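Local coordinates for hypothetical protein, IPT/TIG domain protein (Bacteroides ovatus, PDB 4HW6) that is of unknown function but, as a putative auxiliary nutrient-binding protein with an IPT/TIG domain and a six-bladed beta-propeller, may bind carbohydrate, at residues 267-272 against 310-315; 293-298 against 333-338. One frame throughout, in Å; residues are numbered along the deposited sequence. Where two conformers were deposited one is given.

Contact 1 (267-272 against 310-315)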
loop_
_atom_site.group_PDB
_atom_site.type_symbol
_atom_site.label_atom_id
_atom_site.label_comp_id
_atom_site.label_asym_id
_atom_site.label_seq_id
_atom_site.Cartn_x
_atom_site.Cartn_y
_atom_site.Cartn_z
ATOM N N VAL A 267 26.139 10.070 10.800
ATOM C CA VAL A 267 27.071 9.927 9.677
ATOM C C VAL A 267 26.960 11.130 8.770
ATOM O O VAL A 267 25.896 11.737 8.683
ATOM C CB VAL A 267 26.789 8.610 8.890
ATOM C CG1 VAL A 267 25.511 8.700 8.073
ATOM C CG2 VAL A 267 27.992 8.212 8.029
HETATM N N MSE A 268 28.048 11.486 8.092
HETATM C CA MSE A 268 27.996 12.544 7.075
HETATM C C MSE A 268 27.256 12.036 5.846
HETATM O O MSE A 268 27.300 10.846 5.516
HETATM C CB MSE A 268 29.399 12.984 6.640
HETATM C CG MSE A 268 30.210 13.664 7.722
HETATM SE SE MSE A 268 29.362 15.271 8.406
HETATM C CE MSE A 268 29.063 16.358 6.807
HETATM N N MSE A 269 26.595 12.957 5.156
HETATM C CA MSE A 269 26.002 12.697 3.854
HETATM C C MSE A 269 26.703 13.564 2.821
HETATM O O MSE A 269 27.373 14.549 3.145
HETATM C CB MSE A 269 24.492 12.981 3.863
HETATM C CG MSE A 269 23.669 11.885 4.510
HETATM SE SE MSE A 269 21.756 12.311 4.514
HETATM C CE MSE A 269 21.537 12.371 2.572
ATOM N N ASP A 270 26.554 13.194 1.560
ATOM C CA ASP A 270 27.238 13.900 0.496
ATOM C C ASP A 270 26.425 15.085 -0.062
ATOM O O ASP A 270 26.897 15.794 -0.948
ATOM C CB ASP A 270 27.639 12.921 -0.625
ATOM C CG ASP A 270 26.447 12.329 -1.366
ATOM O OD1 ASP A 270 25.271 12.703 -1.144
ATOM O OD2 ASP A 270 26.704 11.450 -2.209
ATOM N N THR A 271 25.222 15.283 0.476
ATOM C CA THR A 271 24.258 16.285 -0.006
ATOM C C THR A 271 23.479 16.856 1.167
ATOM O O THR A 271 23.150 16.155 2.109
ATOM C CB THR A 271 23.277 15.616 -1.002
ATOM O OG1 THR A 271 24.037 14.998 -2.045
ATOM C CG2 THR A 271 22.274 16.616 -1.642
ATOM N N LYS A 272 23.192 18.146 1.097
ATOM C CA LYS A 272 22.262 18.788 2.029
ATOM C C LYS A 272 21.381 19.712 1.210
ATOM O O LYS A 272 21.453 19.732 -0.022
ATOM C CB LYS A 272 23.020 19.576 3.098
ATOM C CG LYS A 272 23.898 20.705 2.571
ATOM C CD LYS A 272 24.531 21.511 3.695
ATOM C CE LYS A 272 25.432 22.603 3.147
ATOM N NZ LYS A 272 25.914 23.470 4.248
ATOM N N ALA A 310 27.197 3.348 8.621
ATOM C CA ALA A 310 28.267 3.382 7.646
ATOM C C ALA A 310 28.061 4.519 6.645
ATOM O O ALA A 310 26.986 5.145 6.576
ATOM C CB ALA A 310 28.380 2.044 6.922
ATOM N N VAL A 311 29.099 4.769 5.848
ATOM C CA VAL A 311 29.023 5.756 4.783
ATOM C C VAL A 311 27.895 5.339 3.833
ATOM O O VAL A 311 27.884 4.189 3.354
ATOM C CB VAL A 311 30.355 5.857 4.010
ATOM C CG1 VAL A 311 30.174 6.729 2.780
ATOM C CG2 VAL A 311 31.453 6.428 4.921
ATOM N N PRO A 312 26.926 6.238 3.583
ATOM C CA PRO A 312 25.872 5.879 2.611
ATOM C C PRO A 312 26.408 5.733 1.215
ATOM O O PRO A 312 27.371 6.420 0.838
ATOM C CB PRO A 312 24.920 7.068 2.645
ATOM C CG PRO A 312 25.172 7.695 3.984
ATOM C CD PRO A 312 26.651 7.536 4.212
ATOM N N TYR A 313 25.786 4.847 0.447
ATOM C CA TYR A 313 26.167 4.661 -0.954
ATOM C C TYR A 313 24.949 4.621 -1.851
ATOM O O TYR A 313 23.898 4.142 -1.443
ATOM C CB TYR A 313 27.021 3.393 -1.137
ATOM C CG TYR A 313 26.356 2.111 -0.719
ATOM C CD1 TYR A 313 25.566 1.389 -1.605
ATOM C CD2 TYR A 313 26.546 1.596 0.563
ATOM C CE1 TYR A 313 24.961 0.228 -1.220
ATOM C CE2 TYR A 313 25.958 0.396 0.946
ATOM C CZ TYR A 313 25.164 -0.271 0.045
ATOM O OH TYR A 313 24.585 -1.490 0.379
ATOM N N ILE A 314 25.115 5.052 -3.098
ATOM C CA ILE A 314 23.990 5.088 -4.037
ATOM C C ILE A 314 23.613 3.685 -4.492
ATOM O O ILE A 314 24.490 2.814 -4.709
ATOM C CB ILE A 314 24.280 6.021 -5.252
ATOM C CG1 ILE A 314 23.016 6.305 -6.047
ATOM C CG2 ILE A 314 25.366 5.434 -6.165
ATOM C CD1 ILE A 314 23.199 7.473 -6.995
ATOM N N VAL A 315 22.299 3.461 -4.589
ATOM C CA VAL A 315 21.758 2.196 -5.059
ATOM C C VAL A 315 21.148 2.310 -6.454
ATOM O O VAL A 315 21.372 1.423 -7.295
ATOM C CB VAL A 315 20.769 1.603 -4.032
ATOM C CG1 VAL A 315 20.058 0.361 -4.578
ATOM C CG2 VAL A 315 21.532 1.265 -2.751
#

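Contact 2 (293-298 against 333-338)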
loop_
_atom_site.group_PDB
_atom_site.type_symbol
_atom_site.label_atom_id
_atom_site.label_comp_id
_atom_site.label_asym_id
_atom_site.label_seq_id
_atom_site.Cartn_x
_atom_site.Cartn_y
_atom_site.Cartn_z
ATOM N N GLY A 293 14.698 15.319 -3.952
ATOM C CA GLY A 293 15.008 16.360 -4.891
ATOM C C GLY A 293 16.137 16.067 -5.858
ATOM O O GLY A 293 16.321 16.840 -6.795
ATOM N N LYS A 294 16.891 14.988 -5.639
ATOM C CA LYS A 294 18.041 14.660 -6.497
ATOM C C LYS A 294 17.902 13.352 -7.269
ATOM O O LYS A 294 18.813 12.960 -8.013
ATOM C CB LYS A 294 19.343 14.617 -5.687
ATOM C CG LYS A 294 19.590 15.828 -4.828
ATOM C CD LYS A 294 19.674 17.110 -5.604
ATOM C CE LYS A 294 20.102 18.223 -4.660
ATOM N NZ LYS A 294 20.237 19.511 -5.377
ATOM N N HIS A 295 16.755 12.696 -7.140
ATOM C CA HIS A 295 16.345 11.658 -8.095
ATOM C C HIS A 295 17.169 10.385 -7.952
ATOM O O HIS A 295 17.470 9.719 -8.926
ATOM C CB HIS A 295 16.395 12.212 -9.513
ATOM C CG HIS A 295 15.813 13.574 -9.615
ATOM N ND1 HIS A 295 14.495 13.822 -9.323
ATOM C CD2 HIS A 295 16.369 14.766 -9.928
ATOM C CE1 HIS A 295 14.261 15.122 -9.439
ATOM N NE2 HIS A 295 15.381 15.716 -9.825
ATOM N N CYS A 296 17.457 10.011 -6.721
ATOM C CA CYS A 296 18.238 8.801 -6.476
ATOM C C CYS A 296 17.939 8.276 -5.092
ATOM O O CYS A 296 17.313 8.965 -4.266
ATOM C CB CYS A 296 19.717 9.046 -6.720
ATOM S SG CYS A 296 20.395 10.376 -5.743
ATOM N N ILE A 297 18.288 7.010 -4.881
ATOM C CA ILE A 297 18.108 6.351 -3.607
ATOM C C ILE A 297 19.467 5.791 -3.167
ATOM O O ILE A 297 20.168 5.135 -3.948
ATOM C CB ILE A 297 17.063 5.206 -3.684
ATOM C CG1 ILE A 297 15.685 5.737 -4.099
ATOM C CG2 ILE A 297 16.993 4.468 -2.333
ATOM C CD1 ILE A 297 14.637 4.651 -4.359
ATOM N N TYR A 298 19.836 6.069 -1.925
ATOM C CA TYR A 298 21.047 5.539 -1.327
ATOM C C TYR A 298 20.669 4.554 -0.234
ATOM O O TYR A 298 19.521 4.537 0.257
ATOM C CB TYR A 298 21.853 6.663 -0.662
ATOM C CG TYR A 298 22.679 7.576 -1.534
ATOM C CD1 TYR A 298 22.133 8.244 -2.617
ATOM C CD2 TYR A 298 24.011 7.842 -1.209
ATOM C CE1 TYR A 298 22.892 9.138 -3.375
ATOM C CE2 TYR A 298 24.772 8.719 -1.972
ATOM C CZ TYR A 298 24.200 9.368 -3.061
ATOM O OH TYR A 298 24.969 10.268 -3.799
ATOM N N ARG A 333 16.819 5.780 -14.050
ATOM C CA ARG A 333 16.556 7.165 -13.717
ATOM C C ARG A 333 15.242 7.264 -12.986
ATOM O O ARG A 333 14.263 6.578 -13.357
ATOM C CB ARG A 333 16.533 8.038 -14.952
ATOM C CG ARG A 333 17.833 8.037 -15.747
ATOM C CD ARG A 333 18.928 8.766 -14.977
ATOM N NE ARG A 333 20.181 8.805 -15.713
ATOM C CZ ARG A 333 21.164 7.912 -15.621
ATOM N NH1 ARG A 333 21.051 6.842 -14.834
ATOM N NH2 ARG A 333 22.262 8.081 -16.379
ATOM N N LEU A 334 15.242 8.102 -11.947
ATOM C CA LEU A 334 14.072 8.408 -11.148
ATOM C C LEU A 334 13.715 9.863 -11.356
ATOM O O LEU A 334 14.533 10.638 -11.876
ATOM C CB LEU A 334 14.344 8.166 -9.666
ATOM C CG LEU A 334 14.934 6.814 -9.264
ATOM C CD1 LEU A 334 14.981 6.689 -7.751
ATOM C CD2 LEU A 334 14.243 5.618 -9.874
ATOM N N TRP A 335 12.501 10.222 -10.962
ATOM C CA TRP A 335 12.043 11.593 -11.097
ATOM C C TRP A 335 11.135 11.966 -9.928
ATOM O O TRP A 335 9.931 11.694 -9.914
ATOM C CB TRP A 335 11.365 11.832 -12.455
ATOM C CG TRP A 335 11.333 13.313 -12.842
ATOM C CD1 TRP A 335 11.688 14.367 -12.077
ATOM C CD2 TRP A 335 10.863 13.861 -14.073
ATOM N NE1 TRP A 335 11.530 15.544 -12.764
ATOM C CE2 TRP A 335 10.998 15.262 -13.984
ATOM C CE3 TRP A 335 10.309 13.306 -15.228
ATOM C CZ2 TRP A 335 10.614 16.121 -15.017
ATOM C CZ3 TRP A 335 9.943 14.158 -16.260
ATOM C CH2 TRP A 335 10.095 15.548 -16.141
ATOM N N GLY A 336 11.746 12.596 -8.934
ATOM C CA GLY A 336 11.052 12.967 -7.710
ATOM C C GLY A 336 10.555 11.826 -6.871
ATOM O O GLY A 336 9.388 11.813 -6.469
ATOM N N PRO A 337 11.447 10.874 -6.541
ATOM C CA PRO A 337 11.023 9.780 -5.681
ATOM C C PRO A 337 10.653 10.353 -4.318
ATOM O O PRO A 337 11.408 11.141 -3.751
ATOM C CB PRO A 337 12.266 8.911 -5.582
ATOM C CG PRO A 337 13.419 9.843 -5.806
ATOM C CD PRO A 337 12.874 10.811 -6.842
ATOM N N ASN A 338 9.484 9.996 -3.819
ATOM C CA ASN A 338 8.965 10.545 -2.591
ATOM C C ASN A 338 8.885 9.474 -1.507
ATOM O O ASN A 338 9.951 9.061 -1.037
ATOM C CB ASN A 338 7.692 11.365 -2.826
ATOM C CG ASN A 338 8.012 12.854 -2.980
ATOM O OD1 ASN A 338 7.887 13.612 -2.019
ATOM N ND2 ASN A 338 8.509 13.259 -4.164
HETATM O O HOH W 1 17.807 9.472 -11.633
#

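Contact 1 (267-272 against 310-315)
Val267 and Pro312 meet tip to tip in a small apolar contact that buries 146 Å² between the two segments. The closer branch of Val267 is CG2, which stands anti to the backbone N; CG1, in the crowded position between N and the carbonyl carbon (chi1 73°), is only slightly farther off. Val267 CG2 lies 4.1 Å from Pro312 CD. Val267 CG2 also rests against the backbone, 3.5 Å from Ala310 O. The same Pro312 CD is approached by a backbone oxygen, Met268 O, at 3.6 Å. Deeper in, the buried Met269, a selenomethionine in this crystal, brings its CG to 4.5 Å from Pro312 CG, a loose approach, and packs on Ile289 and Tyr291.

Further along the chain, polar bonds tie the Asp270 and Thr271 side chains to each other and to neighbouring residues. Thr271 OG1 donates to Asp270 OD1 at 2.8 Å, arriving well above the carboxylate plane; OD1 is also bonded to Tyr291 OH, and OD2 to Tyr298 OH. At least three hydroxyls therefore grip this carboxylate, which would probably favour its ionised form.

The contact joins successive propeller blades near the surface. The chain turns a corner at Val267, near the end of strand 265-268, which pairs with strand 251-255, while Pro312 leads into strand 313-315, an outermost strand of the next blade, and packs on Ile289 of strand 286-291.

Contact 2 (293-298 against 333-338)
In this six-bladed beta-propeller, the turn between strands 286-291 and 296-301 of one blade packs against the chain entering strand 337-344 of the next, with His295 at the joint. Gly336 N donates to His295 ND1 at 3.0 Å, nearly straight at 164° and 9° out of the ring plane. ND1 must be unprotonated for this bond, so a neutral ring would probably carry its proton on NE2. The bond helps to fix the ring's rotation, aided by a first torsion that sets CG beside the backbone N and anti to the carbonyl carbon.

The tight part lies on the buried side. Leu334 CD1 reaches 3.8 Å from Ile297 CG1, the two side chains crossing at about a right angle, and Phe359 and Leu370 pack around them. Pro337 CD sits 3.8 Å from His295 CA, so the proline ring rests against the backbone of the turn.

On the exposed side, Trp335 runs alongside His295 and turns its edge to the imidazole face in an offset edge-to-face pair, planes at 82°, with Trp335 CD1 3.8 Å from His295 CE1. An alanine in place of His295 would remove the ND1 acceptor and the ring face, and would probably loosen the hold of the turn on the chain at Gly336 and Trp335. A water also bridges the two backbones: it lies 2.7 Å from His295 O, to which it probably donates, and accepts from Leu334 N at 2.9 Å.

Both contacts are seams between successive propeller blades, and the blade made of strands 276-280 to 313-315 takes part in each: contact 1 joins it to the blade before, contact 2 to the blade after. Contact 1 lies at the surface and is small and held by van der Waals packing, of side chains and of carbonyl oxygens against carbon, its polar bonds lying alongside. Contact 2 is mostly buried, covers about twice the area, and combines aliphatic packing with a direct backbone-to-imidazole bond, an aromatic pair and a bridging water. Strands 296-301 and 313-315 are sheet neighbours that connect them, with Val315 N 2.8 Å from Ile297 O in a probable hydrogen bond.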